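Local coordinates for L-Ala-D/L-Glu epimerase, a muconate lactonizing enzyme (Klebsiella pneumoniae subsp. pneumoniae MGH 78578, PDB 3FCP), which is a magnesium-binding member of the enolase superfamily, pairing a muconate-lactonizing-enzyme-type N-terminal domain with a C-terminal beta/alpha barrel, at residues R181-I186 with R214-M219; S195-V200 with V221-Q226; R238-I243 with Q265-A270. All coordinates share one frame; numbering follows the deposited sequence.

Interaction 1. Residues R181-I186 with R214-M219; sequences RHTRAI and RELAAM
Met219 reaches across from the end of helix 206-218 to lie against Thr183 and Arg184 of helix 176-189, joining two neighbouring outer helices of the beta/alpha barrel. Its CG sits between the backbone N and the carbonyl carbon (chi1 58°), and the chain then runs extended to sulphur. Met219 SD rests on the backbone of the facing helix, 3.6 Å from Arg184 CA, while also touching the methyl of Thr183. The turn at chi3 (85°) carries Met219 CE to one face of the Arg184 guanidinium, displaced toward its rim and 3.6 Å from Arg184 NH1. The far end of Arg184 closes in although its CB does not point at the other helix. From the opposite helix, Glu215 places OE1 at the guanidinium edge, in plane, making a long salt bridge of 3.4 Å with Arg184 NH1. The carboxylate is turned 68° from the guanidinium plane, and no hydrogen bond forms across the pair, consistent with charge attraction rather than a directed bond. The Arg184 group is therefore met in two ways, by a methyl on a face and by a carboxylate oxygen at the edge.

Deeper in, Thr183 and Leu216 cross at about a right angle, with Thr183 CG2 3.7 Å from Leu216 CD2. Both residues also pack on Val198 of strand 195-199, which places this inner part of the contact on the barrel sheet, and Leu169 of strand 166-170 adds to the floor beneath Thr183. One polar atom is buried here without a partner in the model: Thr183 OG1, whose neighbours across the contact are Met219 SD at 3.7 Å and Leu216 CD2 at 3.9 Å.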
loop_
_atom_site.group_PDB
_atom_site.type_symbol
_atom_site.label_atom_id
_atom_site.label_comp_id
_atom_site.label_asym_id
_atom_site.label_seq_id
_atom_site.Cartn_x
_atom_site.Cartn_y
_atom_site.Cartn_z
ATOM N N ARG A 181 20.381 -3.055 -31.824
ATOM C CA ARG A 181 21.296 -3.796 -32.696
ATOM C C ARG A 181 22.689 -3.205 -32.531
ATOM O O ARG A 181 23.693 -3.920 -32.561
ATOM C CB ARG A 181 20.840 -3.694 -34.154
ATOM C CG ARG A 181 19.535 -4.429 -34.424
ATOM C CD ARG A 181 18.977 -4.152 -35.813
ATOM N NE ARG A 181 19.913 -4.491 -36.882
ATOM C CZ ARG A 181 20.847 -3.670 -37.351
ATOM N NH1 ARG A 181 20.976 -2.449 -36.848
ATOM N NH2 ARG A 181 21.653 -4.068 -38.328
ATOM N N HIS A 182 22.735 -1.888 -32.355
ATOM C CA HIS A 182 23.991 -1.174 -32.149
ATOM C C HIS A 182 24.649 -1.685 -30.868
ATOM O O HIS A 182 25.813 -2.083 -30.869
ATOM C CB HIS A 182 23.714 0.329 -32.031
ATOM C CG HIS A 182 24.868 1.127 -31.506
ATOM N ND1 HIS A 182 26.017 1.349 -32.235
ATOM C CD2 HIS A 182 25.040 1.775 -30.327
ATOM C CE1 HIS A 182 26.845 2.100 -31.531
ATOM N NE2 HIS A 182 26.277 2.373 -30.369
ATOM N N THR A 183 23.891 -1.688 -29.775
ATOM C CA THR A 183 24.428 -2.137 -28.498
ATOM C C THR A 183 24.785 -3.622 -28.514
ATOM O O THR A 183 25.826 -4.014 -27.991
ATOM C CB THR A 183 23.444 -1.824 -27.328
ATOM O OG1 THR A 183 23.918 -2.439 -26.120
ATOM C CG2 THR A 183 22.062 -2.340 -27.634
ATOM N N ARG A 184 23.942 -4.447 -29.126
ATOM C CA ARG A 184 24.222 -5.880 -29.191
ATOM C C ARG A 184 25.560 -6.132 -29.890
ATOM O O ARG A 184 26.354 -6.963 -29.447
ATOM C CB ARG A 184 23.107 -6.617 -29.936
ATOM C CG ARG A 184 23.265 -8.135 -29.922
ATOM C CD ARG A 184 22.165 -8.819 -30.721
ATOM N NE ARG A 184 20.837 -8.535 -30.181
ATOM C CZ ARG A 184 20.398 -8.971 -29.003
ATOM N NH1 ARG A 184 19.172 -8.660 -28.594
ATOM N NH2 ARG A 184 21.177 -9.723 -28.234
ATOM N N ALA A 185 25.807 -5.404 -30.978
ATOM C CA ALA A 185 27.053 -5.547 -31.733
ATOM C C ALA A 185 28.263 -5.236 -30.857
ATOM O O ALA A 185 29.263 -5.963 -30.871
ATOM C CB ALA A 185 27.037 -4.622 -32.948
ATOM N N ILE A 186 28.169 -4.156 -30.089
ATOM C CA ILE A 186 29.262 -3.760 -29.214
ATOM C C ILE A 186 29.467 -4.778 -28.100
ATOM O O ILE A 186 30.602 -5.095 -27.735
ATOM C CB ILE A 186 29.003 -2.363 -28.605
ATOM C CG1 ILE A 186 28.953 -1.321 -29.726
ATOM C CG2 ILE A 186 30.107 -2.012 -27.612
ATOM C CD1 ILE A 186 28.549 0.068 -29.274
ATOM N N ARG A 214 14.422 -4.730 -21.096
ATOM C CA ARG A 214 14.409 -6.195 -21.034
ATOM C C ARG A 214 15.448 -6.762 -21.999
ATOM O O ARG A 214 16.195 -7.673 -21.656
ATOM C CB ARG A 214 13.020 -6.757 -21.386
ATOM C CG ARG A 214 12.027 -6.761 -20.226
ATOM C CD ARG A 214 10.784 -7.576 -20.571
ATOM N NE ARG A 214 9.995 -6.946 -21.630
ATOM C CZ ARG A 214 9.011 -6.080 -21.415
ATOM N NH1 ARG A 214 8.683 -5.743 -20.171
ATOM N NH2 ARG A 214 8.365 -5.535 -22.443
ATOM N N GLU A 215 15.492 -6.206 -23.204
ATOM C CA GLU A 215 16.441 -6.646 -24.224
ATOM C C GLU A 215 17.879 -6.401 -23.790
ATOM O O GLU A 215 18.740 -7.265 -23.955
ATOM C CB GLU A 215 16.174 -5.907 -25.535
ATOM C CG GLU A 215 14.929 -6.370 -26.260
ATOM C CD GLU A 215 15.062 -7.798 -26.732
ATOM O OE1 GLU A 215 16.049 -8.094 -27.445
ATOM O OE2 GLU A 215 14.189 -8.625 -26.389
ATOM N N LEU A 216 18.138 -5.218 -23.236
ATOM C CA LEU A 216 19.477 -4.879 -22.774
ATOM C C LEU A 216 19.928 -5.837 -21.671
ATOM O O LEU A 216 21.064 -6.325 -21.678
ATOM C CB LEU A 216 19.507 -3.440 -22.262
ATOM C CG LEU A 216 19.330 -2.344 -23.320
ATOM C CD1 LEU A 216 19.073 -1.009 -22.639
ATOM C CD2 LEU A 216 20.575 -2.278 -24.207
ATOM N N ALA A 217 19.045 -6.109 -20.720
ATOM C CA ALA A 217 19.400 -7.016 -19.639
ATOM C C ALA A 217 19.692 -8.399 -20.203
ATOM O O ALA A 217 20.630 -9.065 -19.768
ATOM C CB ALA A 217 18.270 -7.097 -18.619
ATOM N N ALA A 218 18.884 -8.826 -21.169
ATOM C CA ALA A 218 19.052 -10.144 -21.776
ATOM C C ALA A 218 20.385 -10.306 -22.514
ATOM O O ALA A 218 20.978 -11.382 -22.484
ATOM C CB ALA A 218 17.878 -10.443 -22.718
ATOM N N MET A 219 20.861 -9.248 -23.164
ATOM C CA MET A 219 22.129 -9.341 -23.880
ATOM C C MET A 219 23.358 -9.175 -22.982
ATOM O O MET A 219 24.487 -9.222 -23.455
ATOM C CB MET A 219 22.176 -8.355 -25.064
ATOM C CG MET A 219 21.974 -6.875 -24.740
ATOM S SD MET A 219 22.235 -5.764 -26.176
ATOM C CE MET A 219 20.691 -5.819 -26.934
#

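Interaction 2. Residues S195-V200 with V221-Q226; sequences SIRVDV and VDLIEQ
The carboxylates of Asp199 and Glu225 stack face on face, their planes 0° apart, with Asp199 CG 3.4 Å from Glu225 OE1. These like charges share one counter-ion, since Lys168 NZ forms salt bridges with Asp199 OD2 and Glu225 OE1. Asp199 OD1 accepts from the backbone N of Asn201, a magnesium ligand, and the Glu225 side chain itself comes within about 4 Å of the ion.

At the other end, the Arg197 guanidinium has Ser195 at its edge: NE donates to Ser195 OG at 2.8 Å, and Ser195 OG in turn donates to the anti lone pair of Asp222 OD2 at 2.9 Å.

Parallel backbone pairing holds the segments together. Val198 N bonds Leu223 O at 2.9 Å (164°), Glu225 N bonds Val198 O at 2.7 Å, and Val200 N bonds Glu225 O at 3.1 Å. On the face away from the carboxylates, Val198 and Ile224 lie side by side.

Strands 195-199 and 223-225 run 17° apart, as the two strands of a right-handed beta-alpha-beta unit. Helix 206-218 connects them and covers Val198 and Ile224 through Leu216, while strands 166-170 and 246-249 flank the pair in the barrel sheet.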
loop_
_atom_site.group_PDB
_atom_site.type_symbol
_atom_site.label_atom_id
_atom_site.label_comp_id
_atom_site.label_asym_id
_atom_site.label_seq_id
_atom_site.Cartn_x
_atom_site.Cartn_y
_atom_site.Cartn_z
ATOM N N SER A 195 33.010 -4.323 -19.162
ATOM C CA SER A 195 31.717 -4.056 -18.539
ATOM C C SER A 195 30.996 -3.074 -19.452
ATOM O O SER A 195 31.485 -1.972 -19.706
ATOM C CB SER A 195 31.903 -3.422 -17.155
ATOM O OG SER A 195 30.658 -3.014 -16.606
ATOM N N ILE A 196 29.835 -3.470 -19.951
ATOM C CA ILE A 196 29.081 -2.608 -20.845
ATOM C C ILE A 196 27.895 -1.956 -20.142
ATOM O O ILE A 196 27.038 -2.642 -19.584
ATOM C CB ILE A 196 28.536 -3.394 -22.069
ATOM C CG1 ILE A 196 29.681 -4.119 -22.790
ATOM C CG2 ILE A 196 27.806 -2.440 -23.013
ATOM C CD1 ILE A 196 30.782 -3.208 -23.309
ATOM N N ARG A 197 27.863 -0.628 -20.168
ATOM C CA ARG A 197 26.762 0.120 -19.574
ATOM C C ARG A 197 26.174 0.967 -20.696
ATOM O O ARG A 197 26.877 1.310 -21.651
ATOM C CB ARG A 197 27.249 1.048 -18.450
ATOM C CG ARG A 197 27.989 0.366 -17.284
ATOM C CD ARG A 197 29.497 0.327 -17.522
ATOM N NE ARG A 197 30.232 -0.218 -16.380
ATOM C CZ ARG A 197 30.394 0.407 -15.217
ATOM N NH1 ARG A 197 29.876 1.612 -15.021
ATOM N NH2 ARG A 197 31.081 -0.174 -14.246
ATOM N N VAL A 198 24.888 1.290 -20.602
ATOM C CA VAL A 198 24.256 2.130 -21.616
ATOM C C VAL A 198 23.578 3.296 -20.914
ATOM O O VAL A 198 23.183 3.192 -19.748
ATOM C CB VAL A 198 23.195 1.362 -22.450
ATOM C CG1 VAL A 198 23.806 0.083 -23.019
ATOM C CG2 VAL A 198 21.964 1.056 -21.601
ATOM N N ASP A 199 23.451 4.403 -21.629
ATOM C CA ASP A 199 22.823 5.601 -21.101
ATOM C C ASP A 199 21.832 6.093 -22.148
ATOM O O ASP A 199 22.227 6.467 -23.252
ATOM C CB ASP A 199 23.899 6.660 -20.810
ATOM C CG ASP A 199 23.325 7.953 -20.247
ATOM O OD1 ASP A 199 22.165 7.948 -19.785
ATOM O OD2 ASP A 199 24.049 8.974 -20.262
ATOM N N VAL A 200 20.545 6.068 -21.802
ATOM C CA VAL A 200 19.488 6.501 -22.707
ATOM C C VAL A 200 19.151 7.972 -22.456
ATOM O O VAL A 200 18.407 8.592 -23.212
ATOM C CB VAL A 200 18.202 5.659 -22.502
ATOM C CG1 VAL A 200 17.311 5.758 -23.734
ATOM C CG2 VAL A 200 18.564 4.213 -22.215
ATOM N N VAL A 221 23.976 -6.455 -20.660
ATOM C CA VAL A 221 24.352 -5.104 -20.256
ATOM C C VAL A 221 24.345 -5.069 -18.723
ATOM O O VAL A 221 23.399 -5.540 -18.094
ATOM C CB VAL A 221 23.364 -4.073 -20.835
ATOM C CG1 VAL A 221 23.689 -2.670 -20.331
ATOM C CG2 VAL A 221 23.432 -4.117 -22.354
ATOM N N ASP A 222 25.405 -4.524 -18.129
ATOM C CA ASP A 222 25.530 -4.476 -16.672
ATOM C C ASP A 222 24.781 -3.351 -15.984
ATOM O O ASP A 222 24.426 -3.463 -14.808
ATOM C CB ASP A 222 27.001 -4.363 -16.259
ATOM C CG ASP A 222 27.829 -5.549 -16.700
ATOM O OD1 ASP A 222 27.311 -6.682 -16.683
ATOM O OD2 ASP A 222 29.010 -5.342 -17.044
ATOM N N LEU A 223 24.548 -2.264 -16.705
ATOM C CA LEU A 223 23.880 -1.114 -16.115
ATOM C C LEU A 223 23.171 -0.286 -17.177
ATOM O O LEU A 223 23.720 -0.034 -18.248
ATOM C CB LEU A 223 24.925 -0.254 -15.397
ATOM C CG LEU A 223 24.490 0.925 -14.521
ATOM C CD1 LEU A 223 23.808 0.402 -13.256
ATOM C CD2 LEU A 223 25.724 1.753 -14.157
ATOM N N ILE A 224 21.950 0.139 -16.873
ATOM C CA ILE A 224 21.159 0.959 -17.789
ATOM C C ILE A 224 20.913 2.291 -17.086
ATOM O O ILE A 224 20.259 2.326 -16.041
ATOM C CB ILE A 224 19.788 0.309 -18.090
ATOM C CG1 ILE A 224 19.985 -1.107 -18.649
ATOM C CG2 ILE A 224 19.015 1.176 -19.086
ATOM C CD1 ILE A 224 18.672 -1.900 -18.805
ATOM N N GLU A 225 21.434 3.376 -17.654
ATOM C CA GLU A 225 21.290 4.702 -17.059
ATOM C C GLU A 225 20.086 5.504 -17.557
ATOM O O GLU A 225 19.851 5.612 -18.764
ATOM C CB GLU A 225 22.570 5.512 -17.296
ATOM C CG GLU A 225 22.649 6.822 -16.514
ATOM C CD GLU A 225 23.920 7.611 -16.802
ATOM O OE1 GLU A 225 24.892 7.022 -17.334
ATOM O OE2 GLU A 225 23.952 8.820 -16.483
ATOM N N GLN A 226 19.337 6.057 -16.604
ATOM C CA GLN A 226 18.162 6.897 -16.854
ATOM C C GLN A 226 17.424 6.564 -18.147
ATOM O O GLN A 226 17.336 7.393 -19.058
ATOM C CB GLN A 226 18.594 8.368 -16.865
ATOM C CG GLN A 226 17.471 9.378 -16.712
ATOM C CD GLN A 226 16.792 9.297 -15.354
ATOM O OE1 GLN A 226 17.444 9.369 -14.310
ATOM N NE2 GLN A 226 15.476 9.151 -15.364
HETATM O O HOH W 1 28.417 -6.152 -19.605
HETATM O O HOH W 2 25.689 4.295 -17.775
HETATM O O HOH W 3 21.752 9.730 -17.961
#

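Interaction 3. Residues R238-I243 with Q265-A270; sequences RLSQQI and QGFTGA
Ser240 and Thr268 meet through one backbone-to-side-chain hydrogen bond: Thr268 N donates to Ser240 OG over 3.2 Å, nearly straight at 166°. Two close carbon-to-oxygen approaches accompany it. Ser240 CB lies 3.1 Å from Thr268 O, and the Thr268 methyl CG2 comes 3.2 Å from Ser240 O, so each residue sets a carbon against the other's carbonyl oxygen. Phe267 completes this first shell, its CD1 reaching 3.7 Å from both CB and OG of Ser240, although its CB points away from the helix. Beside them, Gln241 CG passes 3.9 Å from Gly266 O.

Several features fix these groups. Ser240 OG stands between its backbone N and carbonyl carbon (chi1 77°), which turns it back along its own helix, where it bonds Val237 O; the hydroxyl thus joins the last turn of helix 233-242 to the backbone of the loop that precedes strand 270-273. Gly266 ends helix 256-264 in a Schellman motif, and its phi of 112° turns the chain toward Phe267 and Thr268. The Phe267 ring is held by Leu236 and Val237 of helix 233-242, and by Ile247 and Ala249 of strand 246-249. Ile247 also touches Ser240, so the sheet backs both sides of the contact.

At the periphery, Thr268 packs on Arg238 of a neighbouring subunit, while Arg238 packs on Thr268 of a different one, placing both segments at subunit interfaces. The end of helix 233-242 thus packs on the alpha-to-beta loop before strand 270-273, at the N-terminal ends of the strands of the beta/alpha barrel, with the Phe267 side chain about 13 Å from the magnesium ion.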
loop_
_atom_site.group_PDB
_atom_site.type_symbol
_atom_site.label_atom_id
_atom_site.label_comp_id
_atom_site.label_asym_id
_atom_site.label_seq_id
_atom_site.Cartn_x
_atom_site.Cartn_y
_atom_site.Cartn_z
ATOM N N ARG A 238 9.467 1.266 -11.280
ATOM C CA ARG A 238 8.893 0.017 -11.769
ATOM C C ARG A 238 9.953 -0.781 -12.533
ATOM O O ARG A 238 10.109 -1.987 -12.329
ATOM C CB ARG A 238 7.689 0.307 -12.677
ATOM C CG ARG A 238 7.006 -0.942 -13.231
ATOM C CD ARG A 238 5.756 -0.595 -14.051
ATOM N NE ARG A 238 6.037 0.305 -15.167
ATOM C CZ ARG A 238 5.607 1.561 -15.241
ATOM N NH1 ARG A 238 4.867 2.067 -14.262
ATOM N NH2 ARG A 238 5.929 2.317 -16.284
ATOM N N LEU A 239 10.683 -0.099 -13.404
ATOM C CA LEU A 239 11.731 -0.753 -14.175
ATOM C C LEU A 239 12.808 -1.329 -13.246
ATOM O O LEU A 239 13.247 -2.458 -13.436
ATOM C CB LEU A 239 12.352 0.240 -15.162
ATOM C CG LEU A 239 11.416 0.684 -16.291
ATOM C CD1 LEU A 239 11.982 1.903 -16.992
ATOM C CD2 LEU A 239 11.221 -0.474 -17.273
ATOM N N SER A 240 13.205 -0.576 -12.222
ATOM C CA SER A 240 14.236 -1.060 -11.303
ATOM C C SER A 240 13.783 -2.304 -10.544
ATOM O O SER A 240 14.603 -3.094 -10.086
ATOM C CB SER A 240 14.633 0.032 -10.297
ATOM O OG SER A 240 13.666 0.191 -9.269
ATOM N N GLN A 241 12.474 -2.476 -10.413
ATOM C CA GLN A 241 11.937 -3.633 -9.706
ATOM C C GLN A 241 11.668 -4.836 -10.613
ATOM O O GLN A 241 11.561 -5.961 -10.128
ATOM C CB GLN A 241 10.650 -3.240 -8.971
ATOM C CG GLN A 241 10.878 -2.313 -7.773
ATOM C CD GLN A 241 9.601 -1.648 -7.280
ATOM O OE1 GLN A 241 9.603 -0.944 -6.268
ATOM N NE2 GLN A 241 8.505 -1.860 -7.997
ATOM N N GLN A 242 11.568 -4.615 -11.923
ATOM C CA GLN A 242 11.285 -5.721 -12.834
ATOM C C GLN A 242 12.393 -6.100 -13.829
ATOM O O GLN A 242 12.445 -7.240 -14.287
ATOM C CB GLN A 242 9.990 -5.435 -13.590
ATOM C CG GLN A 242 10.060 -4.213 -14.484
ATOM C CD GLN A 242 8.713 -3.833 -15.082
ATOM O OE1 GLN A 242 8.633 -2.940 -15.929
ATOM N NE2 GLN A 242 7.650 -4.504 -14.641
ATOM N N ILE A 243 13.282 -5.159 -14.146
ATOM C CA ILE A 243 14.366 -5.408 -15.096
ATOM C C ILE A 243 15.503 -6.232 -14.489
ATOM O O ILE A 243 15.988 -5.930 -13.397
ATOM C CB ILE A 243 14.914 -4.068 -15.640
ATOM C CG1 ILE A 243 13.787 -3.312 -16.354
ATOM C CG2 ILE A 243 16.080 -4.315 -16.594
ATOM C CD1 ILE A 243 13.076 -4.129 -17.444
ATOM N N GLN A 265 10.453 5.508 -2.388
ATOM C CA GLN A 265 9.475 5.093 -3.379
ATOM C C GLN A 265 9.683 3.638 -3.809
ATOM O O GLN A 265 8.799 3.034 -4.415
ATOM C CB GLN A 265 9.574 6.014 -4.587
ATOM C CG GLN A 265 8.302 6.150 -5.391
ATOM C CD GLN A 265 8.437 7.207 -6.470
ATOM O OE1 GLN A 265 8.959 8.301 -6.217
ATOM N NE2 GLN A 265 7.966 6.893 -7.677
ATOM N N GLY A 266 10.856 3.086 -3.502
ATOM C CA GLY A 266 11.134 1.703 -3.851
ATOM C C GLY A 266 12.195 1.477 -4.917
ATOM O O GLY A 266 12.420 0.342 -5.341
ATOM N N PHE A 267 12.853 2.542 -5.361
ATOM C CA PHE A 267 13.885 2.404 -6.383
ATOM C C PHE A 267 15.066 1.587 -5.874
ATOM O O PHE A 267 15.538 1.785 -4.758
ATOM C CB PHE A 267 14.413 3.776 -6.821
ATOM C CG PHE A 267 15.576 3.695 -7.779
ATOM C CD1 PHE A 267 15.363 3.464 -9.132
ATOM C CD2 PHE A 267 16.881 3.819 -7.318
ATOM C CE1 PHE A 267 16.438 3.359 -10.021
ATOM C CE2 PHE A 267 17.964 3.715 -8.192
ATOM C CZ PHE A 267 17.742 3.483 -9.550
ATOM N N THR A 268 15.541 0.663 -6.695
ATOM C CA THR A 268 16.694 -0.137 -6.323
ATOM C C THR A 268 17.663 -0.113 -7.500
ATOM O O THR A 268 17.263 -0.281 -8.654
ATOM C CB THR A 268 16.304 -1.594 -5.967
ATOM O OG1 THR A 268 17.483 -2.319 -5.581
ATOM C CG2 THR A 268 15.640 -2.290 -7.145
ATOM N N GLY A 269 18.930 0.130 -7.192
ATOM C CA GLY A 269 19.961 0.209 -8.208
ATOM C C GLY A 269 21.056 1.142 -7.720
ATOM O O GLY A 269 21.535 1.000 -6.595
ATOM N N ALA A 270 21.435 2.113 -8.543
ATOM C CA ALA A 270 22.486 3.047 -8.162
ATOM C C ALA A 270 22.169 4.483 -8.550
ATOM O O ALA A 270 21.281 4.737 -9.372
ATOM C CB ALA A 270 23.815 2.616 -8.796
#

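All three contacts belong to the C-terminal barrel domain and follow its successive beta/alpha units. Interactions 1 and 2 alternate along the chain, in the order helix 176-189, strand 195-199, helix 206-218, strand 223-225; interaction 3 comes later. The centres of interactions 1 and 2 lie about 10 Å apart, those of 2 and 3 about 14 Å, and those of 1 and 3 about 20 Å. Interaction 2 forms part of the barrel wall beside the magnesium ion, whereas interaction 1 is in the outer helical layer. Ile243 touches Ile224 of interaction 2 and Arg214 and Ala217 of interaction 1, making the packing continuous from sheet to outer layer.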